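Local structure of blue-light receptor of the BLUF-family (Rhodobacter sphaeroides, 2BYC) at residues L5-Y10 / T53-R58; L37-I42 / S59-L64; R88-W93 / T127-L132. The protein binds flavin mononucleotide and probably acts as a blue-light receptor in bacterial signalling. All blocks are in the same frame, centred on the assembly; numbering follows the deposited sequence.

From the N terminus, strand 5-14 comes first, and interaction 1 brings residues 53-58 back against it, closing a loop that contains helix 19-37 and strand 40-45. Interaction 2 opens inside that loop, at 37-42, and closes beyond it, at 59-64, so the two cross; it ties the exit of helix 19-37 to helix 58-69. Interaction 3 follows in series and joins the loop after strand 77-84 to helix 120-131. All three adjoin: T53 N and E55 N probably bond to carbonyls of I42 and T40, E55 accepts from R89 N and F90 N, and R88 reaches T40 and G38. Interactions 1 and 2 both touch FMN.

Interaction 1. Residues L5-Y10 / T53-R58; sequences LVSLTY and TIEGPR. With FMN (flavin mononucleotide), chain C.
Two neighbouring strands of the BLUF-domain sheet, 5-10 and 53-55, run antiparallel with their axes 4.7 Å apart. V6 and L8 form hydrogen-bonded pairs with G56 and I54, and the straightest of the four bonds, V6 N to G56 O, has an N-H...O angle of 172°. V6, L8 and I54 turn to one face, toward helix 58-69, where they meet C61, F65 and L64; L8 CB lies 4.1 Å from I54 CG1. Past the corner at G56, R58 crosses V6 at about a right angle: its chain bends at chi2 and chi3, so that V6 CG1 covers one guanidinium face, 3.4 Å from R58 NH1, while NH2 bonds to F1 O. On the other face lie S7, E55, T9 and T53. E55 OE1 takes R89 N and OE2 takes F90 N, both from the 88-93 loop, while OE2 also bonds to T40 OG1 of strand 40-45, which fixes the carboxylate's rotation. Y10 extends to the flavin, its OH 3.4 Å from FMN C6 and hydrogen-bonded to Q52 OE1, while Q52 NE2 bonds to FMN. G56 turns the chain (phi 163°), and L5 CD1 presses on its CA at a tight 3.5 Å. T9 and T53 lie side by side, each OG1 anti to its own carbonyl carbon; the two OG1 atoms are hydrogen-bonded at 2.9 Å, the donor open and T53 OG1 less surely placed.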
loop_
_atom_site.group_PDB
_atom_site.type_symbol
_atom_site.label_atom_id
_atom_site.label_comp_id
_atom_site.label_asym_id
_atom_site.label_seq_id
_atom_site.Cartn_x
_atom_site.Cartn_y
_atom_site.Cartn_z
ATOM N N LEU A 5 2.992 9.793 13.495
ATOM C CA LEU A 5 2.460 8.819 12.567
ATOM C C LEU A 5 2.250 9.495 11.208
ATOM O O LEU A 5 1.620 10.557 11.111
ATOM C CB LEU A 5 1.142 8.298 13.125
ATOM C CG LEU A 5 0.381 7.041 12.655
ATOM C CD1 LEU A 5 1.158 5.794 12.917
ATOM C CD2 LEU A 5 -0.838 6.954 13.527
ATOM N N VAL A 6 2.745 8.846 10.170
ATOM C CA VAL A 6 2.507 9.328 8.786
ATOM C C VAL A 6 1.880 8.249 7.898
ATOM O O VAL A 6 1.880 7.129 8.252
ATOM C CB VAL A 6 3.785 9.845 8.175
ATOM C CG1 VAL A 6 4.206 11.186 8.850
ATOM C CG2 VAL A 6 4.877 8.756 8.209
ATOM N N SER A 7 1.311 8.634 6.761
ATOM C CA SER A 7 0.887 7.675 5.733
ATOM C C SER A 7 1.590 8.046 4.437
ATOM O O SER A 7 1.433 9.185 3.983
ATOM C CB SER A 7 -0.654 7.779 5.530
ATOM O OG SER A 7 -1.126 6.824 4.565
ATOM N N LEU A 8 2.307 7.123 3.812
ATOM C CA LEU A 8 2.860 7.387 2.471
ATOM C C LEU A 8 2.226 6.491 1.445
ATOM O O LEU A 8 2.027 5.341 1.742
ATOM C CB LEU A 8 4.370 7.082 2.495
ATOM C CG LEU A 8 5.322 7.378 1.374
ATOM C CD1 LEU A 8 6.592 7.444 2.188
ATOM C CD2 LEU A 8 5.391 6.110 0.520
ATOM N N THR A 9 1.925 7.017 0.258
ATOM C CA THR A 9 1.363 6.191 -0.807
ATOM C C THR A 9 2.216 6.502 -2.018
ATOM O O THR A 9 2.470 7.663 -2.258
ATOM C CB THR A 9 -0.059 6.700 -1.153
ATOM O OG1 THR A 9 -0.885 6.426 -0.025
ATOM C CG2 THR A 9 -0.626 5.962 -2.276
ATOM N N TYR A 10 2.652 5.445 -2.733
ATOM C CA TYR A 10 3.440 5.557 -3.932
ATOM C C TYR A 10 2.831 4.621 -4.967
ATOM O O TYR A 10 2.054 3.747 -4.668
ATOM C CB TYR A 10 4.954 5.231 -3.637
ATOM C CG TYR A 10 5.144 3.764 -3.402
ATOM C CD1 TYR A 10 5.105 2.887 -4.469
ATOM C CD2 TYR A 10 5.398 3.249 -2.119
ATOM C CE1 TYR A 10 5.228 1.546 -4.272
ATOM C CE2 TYR A 10 5.542 1.882 -1.916
ATOM C CZ TYR A 10 5.489 1.055 -3.001
ATOM O OH TYR A 10 5.601 -0.298 -2.904
ATOM N N THR A 53 0.184 1.878 0.208
ATOM C CA THR A 53 0.038 2.830 1.300
ATOM C C THR A 53 0.620 2.191 2.531
ATOM O O THR A 53 0.201 1.078 2.865
ATOM C CB THR A 53 -1.410 3.035 1.590
ATOM O OG1 THR A 53 -1.995 3.743 0.487
ATOM C CG2 THR A 53 -1.579 3.876 2.881
ATOM N N ILE A 54 1.576 2.847 3.180
ATOM C CA ILE A 54 2.116 2.307 4.454
ATOM C C ILE A 54 1.993 3.383 5.440
ATOM O O ILE A 54 2.130 4.573 5.084
ATOM C CB ILE A 54 3.639 1.990 4.342
ATOM C CG1 ILE A 54 4.367 3.223 3.802
ATOM C CG2 ILE A 54 3.879 0.713 3.508
ATOM C CD1 ILE A 54 5.825 3.075 3.594
ATOM N N GLU A 55 1.676 3.019 6.671
ATOM C CA GLU A 55 1.437 4.078 7.674
ATOM C C GLU A 55 2.107 3.591 8.939
ATOM O O GLU A 55 2.195 2.422 9.190
ATOM C CB GLU A 55 -0.015 4.319 7.915
ATOM C CG GLU A 55 -0.769 3.079 8.191
ATOM C CD GLU A 55 -2.258 3.295 8.109
ATOM O OE1 GLU A 55 -2.669 4.343 7.614
ATOM O OE2 GLU A 55 -3.007 2.410 8.553
ATOM N N GLY A 56 2.673 4.502 9.670
ATOM C CA GLY A 56 3.421 4.149 10.863
ATOM C C GLY A 56 4.285 5.322 11.263
ATOM O O GLY A 56 4.120 6.368 10.743
ATOM N N PRO A 57 5.202 5.145 12.218
ATOM C CA PRO A 57 6.169 6.202 12.627
ATOM C C PRO A 57 6.932 6.833 11.405
ATOM O O PRO A 57 7.497 6.106 10.540
ATOM C CB PRO A 57 7.162 5.470 13.540
ATOM C CG PRO A 57 6.481 4.090 13.944
ATOM C CD PRO A 57 5.251 3.888 13.024
ATOM N N ARG A 58 7.081 8.156 11.383
ATOM C CA ARG A 58 7.726 8.807 10.207
ATOM C C ARG A 58 9.047 8.099 9.839
ATOM O O ARG A 58 9.342 7.842 8.631
ATOM C CB ARG A 58 7.988 10.306 10.454
ATOM C CG ARG A 58 8.786 10.946 9.309
ATOM C CD ARG A 58 8.075 12.267 8.779
ATOM N NE ARG A 58 7.728 12.944 9.957
ATOM C CZ ARG A 58 6.705 13.719 10.224
ATOM N NH1 ARG A 58 5.801 14.121 9.343
ATOM N NH2 ARG A 58 6.633 14.090 11.481
HETATM N N1 FMN C . 8.699 -5.378 2.283
HETATM C C2 FMN C . 8.227 -5.091 3.545
HETATM O O2 FMN C . 8.856 -5.489 4.554
HETATM N N3 FMN C . 7.082 -4.388 3.726
HETATM C C4 FMN C . 6.411 -4.010 2.617
HETATM O O4 FMN C . 5.440 -3.339 2.753
HETATM C C4A FMN C . 6.871 -4.291 1.326
HETATM N N5 FMN C . 6.148 -3.876 0.220
HETATM C C5A FMN C . 6.637 -4.080 -1.078
HETATM C C6 FMN C . 5.943 -3.635 -2.181
HETATM C C7 FMN C . 6.369 -3.881 -3.495
HETATM C C7M FMN C . 5.654 -3.238 -4.690
HETATM C C8 FMN C . 7.550 -4.571 -3.672
HETATM C C8M FMN C . 8.129 -4.826 -5.054
HETATM C C9 FMN C . 8.271 -5.018 -2.567
HETATM C C9A FMN C . 7.801 -4.763 -1.243
HETATM N N10 FMN C . 8.509 -5.222 -0.109
HETATM C C10 FMN C . 8.033 -4.956 1.170
HETATM C "C1'" FMN C . 9.595 -6.238 -0.215
HETATM C "C2'" FMN C . 10.800 -5.475 0.281
HETATM O "O2'" FMN C . 11.226 -4.828 -0.884
HETATM C "C3'" FMN C . 11.922 -6.316 0.915
HETATM O "O3'" FMN C . 12.576 -7.015 -0.096
HETATM C "C4'" FMN C . 11.516 -7.310 1.991
HETATM O "O4'" FMN C . 11.084 -6.693 3.223
HETATM C "C5'" FMN C . 12.725 -8.181 2.344
HETATM O "O5'" FMN C . 12.759 -9.497 1.789
HETATM P P FMN C . 13.851 -10.437 2.494
HETATM O O1P FMN C . 13.770 -11.883 1.980
HETATM O O2P FMN C . 15.184 -9.806 2.113
HETATM O O3P FMN C . 13.503 -10.283 3.955
#

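Interaction 2. Residues L37-I42 / S59-L64; sequences LGITGI and SACDEL. With FMN (flavin mononucleotide), chain C.
I39 CD1 lodges between two side chains of helix 58-69, 3.8 Å from A60 CB and 3.7 Å from C61 SG. The second branch of I39, CG2, meets L64 CD2 at 3.9 Å, the two side chains crossing obliquely. Two residues earlier, at the last turn of helix 19-37, L37 rests its CD1 4.2 Å from L64 CB, and its carbonyl O faces A60 CB at 3.7 Å. The extended chain of E63 brings OE1 to 3.1 Å from L37 CD2. Here the BLUF fold sets helix 19-37 and helix 58-69 about the flavin, and L64 is the point where this packing becomes pocket wall. With CG anti to the backbone N (chi1 -172°), its branches reach the flavin's pyrimidine end, CD1 lying 3.6 Å from FMN N3 and CD2 beside O4 and N3. N34, which bonds to FMN, touches both I39 and L64, while R33 packs on L64. Further out, I54 of strand 49-55 backs I39, C61 and L64. G38 leaves the helix with positive phi (82°) and sets I39 on its way into strand 40-45; R88 bonds to T40 OG1 of that strand through NH1 and to G38 O through NH2.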
loop_
_atom_site.group_PDB
_atom_site.type_symbol
_atom_site.label_atom_id
_atom_site.label_comp_id
_atom_site.label_asym_id
_atom_site.label_seq_id
_atom_site.Cartn_x
_atom_site.Cartn_y
_atom_site.Cartn_z
ATOM N N LEU A 37 8.259 -3.258 12.560
ATOM C CA LEU A 37 8.488 -1.820 12.423
ATOM C C LEU A 37 7.331 -0.968 12.923
ATOM O O LEU A 37 7.450 0.232 13.108
ATOM C CB LEU A 37 8.624 -1.473 10.949
ATOM C CG LEU A 37 9.927 -1.819 10.285
ATOM C CD1 LEU A 37 9.915 -1.252 8.830
ATOM C CD2 LEU A 37 11.031 -1.227 11.100
ATOM N N GLY A 38 6.200 -1.584 13.093
ATOM C CA GLY A 38 5.008 -0.824 13.417
ATOM C C GLY A 38 4.419 -0.255 12.117
ATOM O O GLY A 38 3.699 0.719 12.133
ATOM N N ILE A 39 4.684 -0.877 10.989
ATOM C CA ILE A 39 3.958 -0.449 9.774
ATOM C C ILE A 39 2.659 -1.195 9.512
ATOM O O ILE A 39 2.561 -2.349 9.814
ATOM C CB ILE A 39 4.881 -0.610 8.525
ATOM C CG1 ILE A 39 6.167 0.163 8.772
ATOM C CG2 ILE A 39 4.205 -0.148 7.293
ATOM C CD1 ILE A 39 5.912 1.632 8.761
ATOM N N THR A 40 1.644 -0.524 8.966
ATOM C CA THR A 40 0.419 -1.152 8.529
ATOM C C THR A 40 0.056 -0.541 7.214
ATOM O O THR A 40 0.562 0.500 6.886
ATOM C CB THR A 40 -0.744 -0.899 9.557
ATOM O OG1 THR A 40 -0.910 0.520 9.801
ATOM C CG2 THR A 40 -0.499 -1.675 10.795
ATOM N N GLY A 41 -0.763 -1.213 6.414
ATOM C CA GLY A 41 -1.114 -0.606 5.147
ATOM C C GLY A 41 -1.651 -1.627 4.148
ATOM O O GLY A 41 -1.961 -2.801 4.531
ATOM N N ILE A 42 -1.719 -1.203 2.903
ATOM C CA ILE A 42 -2.365 -1.984 1.877
ATOM C C ILE A 42 -1.509 -1.873 0.591
ATOM O O ILE A 42 -0.899 -0.857 0.338
ATOM C CB ILE A 42 -3.870 -1.522 1.617
ATOM C CG1 ILE A 42 -3.948 0.021 1.464
ATOM C CG2 ILE A 42 -4.796 -1.895 2.726
ATOM C CD1 ILE A 42 -5.064 0.581 0.524
ATOM N N SER A 59 9.839 7.795 10.874
ATOM C CA SER A 59 11.152 7.205 10.699
ATOM C C SER A 59 11.064 5.784 10.165
ATOM O O SER A 59 11.892 5.397 9.308
ATOM C CB SER A 59 11.928 7.162 11.993
ATOM O OG SER A 59 11.138 6.408 12.919
ATOM N N ALA A 60 10.070 5.020 10.605
ATOM C CA ALA A 60 9.860 3.651 10.046
ATOM C C ALA A 60 9.347 3.712 8.619
ATOM O O ALA A 60 9.710 2.881 7.819
ATOM C CB ALA A 60 8.863 2.841 10.878
ATOM N N CYS A 61 8.466 4.641 8.286
ATOM C CA CYS A 61 8.054 4.720 6.870
ATOM C C CYS A 61 9.217 5.081 5.973
ATOM O O CYS A 61 9.386 4.466 4.915
ATOM C CB CYS A 61 6.847 5.650 6.676
ATOM S SG CYS A 61 5.371 4.975 7.399
ATOM N N ASP A 62 10.012 6.079 6.381
ATOM C CA ASP A 62 11.261 6.446 5.664
ATOM C C ASP A 62 12.168 5.237 5.375
ATOM O O ASP A 62 12.607 5.036 4.240
ATOM C CB ASP A 62 12.054 7.524 6.433
ATOM C CG ASP A 62 13.376 7.823 5.795
ATOM O OD1 ASP A 62 13.398 8.489 4.725
ATOM O OD2 ASP A 62 14.425 7.399 6.384
ATOM N N GLU A 63 12.424 4.436 6.412
ATOM C CA GLU A 63 13.241 3.261 6.327
ATOM C C GLU A 63 12.723 2.219 5.340
ATOM O O GLU A 63 13.449 1.721 4.463
ATOM C CB GLU A 63 13.305 2.653 7.705
ATOM C CG GLU A 63 14.194 1.482 7.760
ATOM C CD GLU A 63 14.313 0.826 9.146
ATOM O OE1 GLU A 63 13.254 0.457 9.750
ATOM O OE2 GLU A 63 15.485 0.641 9.601
ATOM N N LEU A 64 11.421 1.967 5.442
ATOM C CA LEU A 64 10.772 0.981 4.666
ATOM C C LEU A 64 10.770 1.424 3.241
ATOM O O LEU A 64 11.072 0.645 2.354
ATOM C CB LEU A 64 9.355 0.725 5.196
ATOM C CG LEU A 64 8.715 -0.488 4.496
ATOM C CD1 LEU A 64 9.535 -1.882 4.514
ATOM C CD2 LEU A 64 7.271 -0.704 4.885
HETATM N N1 FMN C . 8.699 -5.378 2.283
HETATM C C2 FMN C . 8.227 -5.091 3.545
HETATM O O2 FMN C . 8.856 -5.489 4.554
HETATM N N3 FMN C . 7.082 -4.388 3.726
HETATM C C4 FMN C . 6.411 -4.010 2.617
HETATM O O4 FMN C . 5.440 -3.339 2.753
HETATM C C4A FMN C . 6.871 -4.291 1.326
HETATM N N5 FMN C . 6.148 -3.876 0.220
HETATM C C5A FMN C . 6.637 -4.080 -1.078
HETATM C C6 FMN C . 5.943 -3.635 -2.181
HETATM C C7 FMN C . 6.369 -3.881 -3.495
HETATM C C7M FMN C . 5.654 -3.238 -4.690
HETATM C C8 FMN C . 7.550 -4.571 -3.672
HETATM C C8M FMN C . 8.129 -4.826 -5.054
HETATM C C9 FMN C . 8.271 -5.018 -2.567
HETATM C C9A FMN C . 7.801 -4.763 -1.243
HETATM N N10 FMN C . 8.509 -5.222 -0.109
HETATM C C10 FMN C . 8.033 -4.956 1.170
HETATM C "C1'" FMN C . 9.595 -6.238 -0.215
HETATM C "C2'" FMN C . 10.800 -5.475 0.281
HETATM O "O2'" FMN C . 11.226 -4.828 -0.884
HETATM C "C3'" FMN C . 11.922 -6.316 0.915
HETATM O "O3'" FMN C . 12.576 -7.015 -0.096
HETATM C "C4'" FMN C . 11.516 -7.310 1.991
HETATM O "O4'" FMN C . 11.084 -6.693 3.223
HETATM C "C5'" FMN C . 12.725 -8.181 2.344
HETATM O "O5'" FMN C . 12.759 -9.497 1.789
HETATM P P FMN C . 13.851 -10.437 2.494
HETATM O O1P FMN C . 13.770 -11.883 1.980
HETATM O O2P FMN C . 15.184 -9.806 2.113
HETATM O O3P FMN C . 13.503 -10.283 3.955
#

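Interaction 3. Residues R88-W93 / T127-L132; sequences RRFPDW and TIAASL
Helix 120-131, near the C terminus, packs on a loop of the BLUF domain that makes a type I beta turn from F90 to W93, closed by W93 N to F90 O at 3.2 Å. The contact as a whole is modest, with 207 Å² buried and no hydrogen bond across it. Its closer-packed part centres on F90, a buried ring that enters edge first. F90 CE2 lies 3.8 Å from A129 N and 4.1 Å from A129 CB, while L132 CD1 also sits near the ring plane, 4.2 Å from F90 CD2. One ring face is covered by R89 CB, 3.7 Å above the plane and offset toward the rim. I42 of strand 40-45 touches both F90 and I128, so the helix, the loop and the sheet share one apolar patch.

Away from this patch the contact loosens. R89 leads its guanidinium away from the helix to a salt bridge with E83. W93, partly exposed, also makes a cation-pi contact with R96; it and L132 meet tip to tip, a touch with L132 CD2 4.1 Å from W93 CZ2 but one short approach, L132 CD1 to W93 NE1 at 3.5 Å.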
loop_
_atom_site.group_PDB
_atom_site.type_symbol
_atom_site.label_atom_id
_atom_site.label_comp_id
_atom_site.label_asym_id
_atom_site.label_seq_id
_atom_site.Cartn_x
_atom_site.Cartn_y
_atom_site.Cartn_z
ATOM N N ARG A 88 -4.163 5.564 12.363
ATOM C CA ARG A 88 -4.138 4.625 11.216
ATOM C C ARG A 88 -5.469 4.439 10.473
ATOM O O ARG A 88 -6.559 4.366 11.058
ATOM C CB ARG A 88 -3.603 3.258 11.667
ATOM C CG ARG A 88 -2.206 3.296 12.214
ATOM C CD ARG A 88 -1.748 1.928 12.593
ATOM N NE ARG A 88 -0.510 2.064 13.332
ATOM C CZ ARG A 88 0.696 1.884 12.824
ATOM N NH1 ARG A 88 0.840 1.552 11.554
ATOM N NH2 ARG A 88 1.742 2.016 13.586
ATOM N N ARG A 89 -5.368 4.327 9.156
ATOM C CA ARG A 89 -6.510 3.978 8.301
ATOM C C ARG A 89 -6.688 2.443 8.221
ATOM O O ARG A 89 -7.803 1.977 8.111
ATOM C CB ARG A 89 -6.298 4.601 6.913
ATOM C CG ARG A 89 -5.688 6.037 6.966
ATOM C CD ARG A 89 -4.858 6.478 5.646
ATOM N NE ARG A 89 -4.704 7.975 5.557
ATOM C CZ ARG A 89 -5.725 8.772 5.288
ATOM N NH1 ARG A 89 -6.929 8.221 5.067
ATOM N NH2 ARG A 89 -5.574 10.102 5.263
ATOM N N PHE A 90 -5.594 1.673 8.252
ATOM C CA PHE A 90 -5.632 0.213 8.172
ATOM C C PHE A 90 -4.912 -0.414 9.355
ATOM O O PHE A 90 -3.965 -1.175 9.184
ATOM C CB PHE A 90 -4.973 -0.294 6.844
ATOM C CG PHE A 90 -5.385 0.505 5.682
ATOM C CD1 PHE A 90 -4.612 1.608 5.276
ATOM C CD2 PHE A 90 -6.660 0.291 5.090
ATOM C CE1 PHE A 90 -5.005 2.433 4.218
ATOM C CE2 PHE A 90 -7.098 1.127 4.039
ATOM C CZ PHE A 90 -6.252 2.195 3.600
ATOM N N PRO A 91 -5.387 -0.124 10.570
ATOM C CA PRO A 91 -4.662 -0.581 11.728
ATOM C C PRO A 91 -4.576 -2.104 11.834
ATOM O O PRO A 91 -3.624 -2.655 12.453
ATOM C CB PRO A 91 -5.458 0.052 12.906
ATOM C CG PRO A 91 -6.805 0.298 12.366
ATOM C CD PRO A 91 -6.556 0.688 10.945
ATOM N N ASP A 92 -5.497 -2.810 11.205
ATOM C CA ASP A 92 -5.544 -4.214 11.474
ATOM C C ASP A 92 -4.589 -4.994 10.589
ATOM O O ASP A 92 -4.443 -6.198 10.772
ATOM C CB ASP A 92 -6.988 -4.748 11.358
ATOM C CG ASP A 92 -7.949 -4.030 12.291
ATOM O OD1 ASP A 92 -7.501 -3.587 13.377
ATOM O OD2 ASP A 92 -9.148 -3.877 11.928
ATOM N N TRP A 93 -3.954 -4.331 9.628
ATOM C CA TRP A 93 -3.189 -5.028 8.567
ATOM C C TRP A 93 -1.804 -4.486 8.437
ATOM O O TRP A 93 -1.591 -3.325 8.087
ATOM C CB TRP A 93 -3.859 -4.943 7.205
ATOM C CG TRP A 93 -5.298 -5.273 7.214
ATOM C CD1 TRP A 93 -6.338 -4.427 7.489
ATOM C CD2 TRP A 93 -5.870 -6.556 6.958
ATOM N NE1 TRP A 93 -7.520 -5.118 7.416
ATOM C CE2 TRP A 93 -7.258 -6.420 7.071
ATOM C CE3 TRP A 93 -5.337 -7.803 6.619
ATOM C CZ2 TRP A 93 -8.131 -7.461 6.822
ATOM C CZ3 TRP A 93 -6.229 -8.879 6.394
ATOM C CH2 TRP A 93 -7.602 -8.683 6.505
ATOM N N THR A 127 -12.878 3.522 0.071
ATOM C CA THR A 127 -13.653 2.374 -0.259
ATOM C C THR A 127 -13.025 1.118 0.288
ATOM O O THR A 127 -13.717 0.204 0.740
ATOM C CB THR A 127 -13.892 2.295 -1.779
ATOM O OG1 THR A 127 -12.706 1.886 -2.449
ATOM C CG2 THR A 127 -14.310 3.639 -2.316
ATOM N N ILE A 128 -11.702 1.025 0.211
ATOM C CA ILE A 128 -10.991 -0.105 0.852
ATOM C C ILE A 128 -11.151 -0.162 2.382
ATOM O O ILE A 128 -11.577 -1.201 2.912
ATOM C CB ILE A 128 -9.485 -0.182 0.441
ATOM C CG1 ILE A 128 -9.444 -0.131 -1.109
ATOM C CG2 ILE A 128 -8.922 -1.460 1.032
ATOM C CD1 ILE A 128 -8.032 -0.051 -1.752
ATOM N N ALA A 129 -10.819 0.908 3.089
ATOM C CA ALA A 129 -11.072 0.961 4.565
ATOM C C ALA A 129 -12.475 0.484 4.917
ATOM O O ALA A 129 -12.664 -0.291 5.860
ATOM C CB ALA A 129 -10.870 2.386 5.105
ATOM N N ALA A 130 -13.448 0.945 4.134
ATOM C CA ALA A 130 -14.849 0.691 4.405
ATOM C C ALA A 130 -15.190 -0.757 4.177
ATOM O O ALA A 130 -15.957 -1.336 4.926
ATOM C CB ALA A 130 -15.729 1.570 3.528
ATOM N N SER A 131 -14.631 -1.349 3.148
ATOM C CA SER A 131 -14.863 -2.750 2.901
ATOM C C SER A 131 -14.413 -3.588 4.099
ATOM O O SER A 131 -15.165 -4.401 4.607
ATOM C CB SER A 131 -14.188 -3.189 1.577
ATOM O OG SER A 131 -13.698 -4.528 1.664
ATOM N N LEU A 132 -13.177 -3.401 4.541
ATOM C CA LEU A 132 -12.720 -3.869 5.832
ATOM C C LEU A 132 -13.583 -3.069 6.799
ATOM O O LEU A 132 -14.417 -2.331 6.360
ATOM C CB LEU A 132 -11.236 -3.521 5.969
ATOM C CG LEU A 132 -10.406 -3.714 4.693
ATOM C CD1 LEU A 132 -8.945 -3.267 4.870
ATOM C CD2 LEU A 132 -10.407 -5.164 4.248
#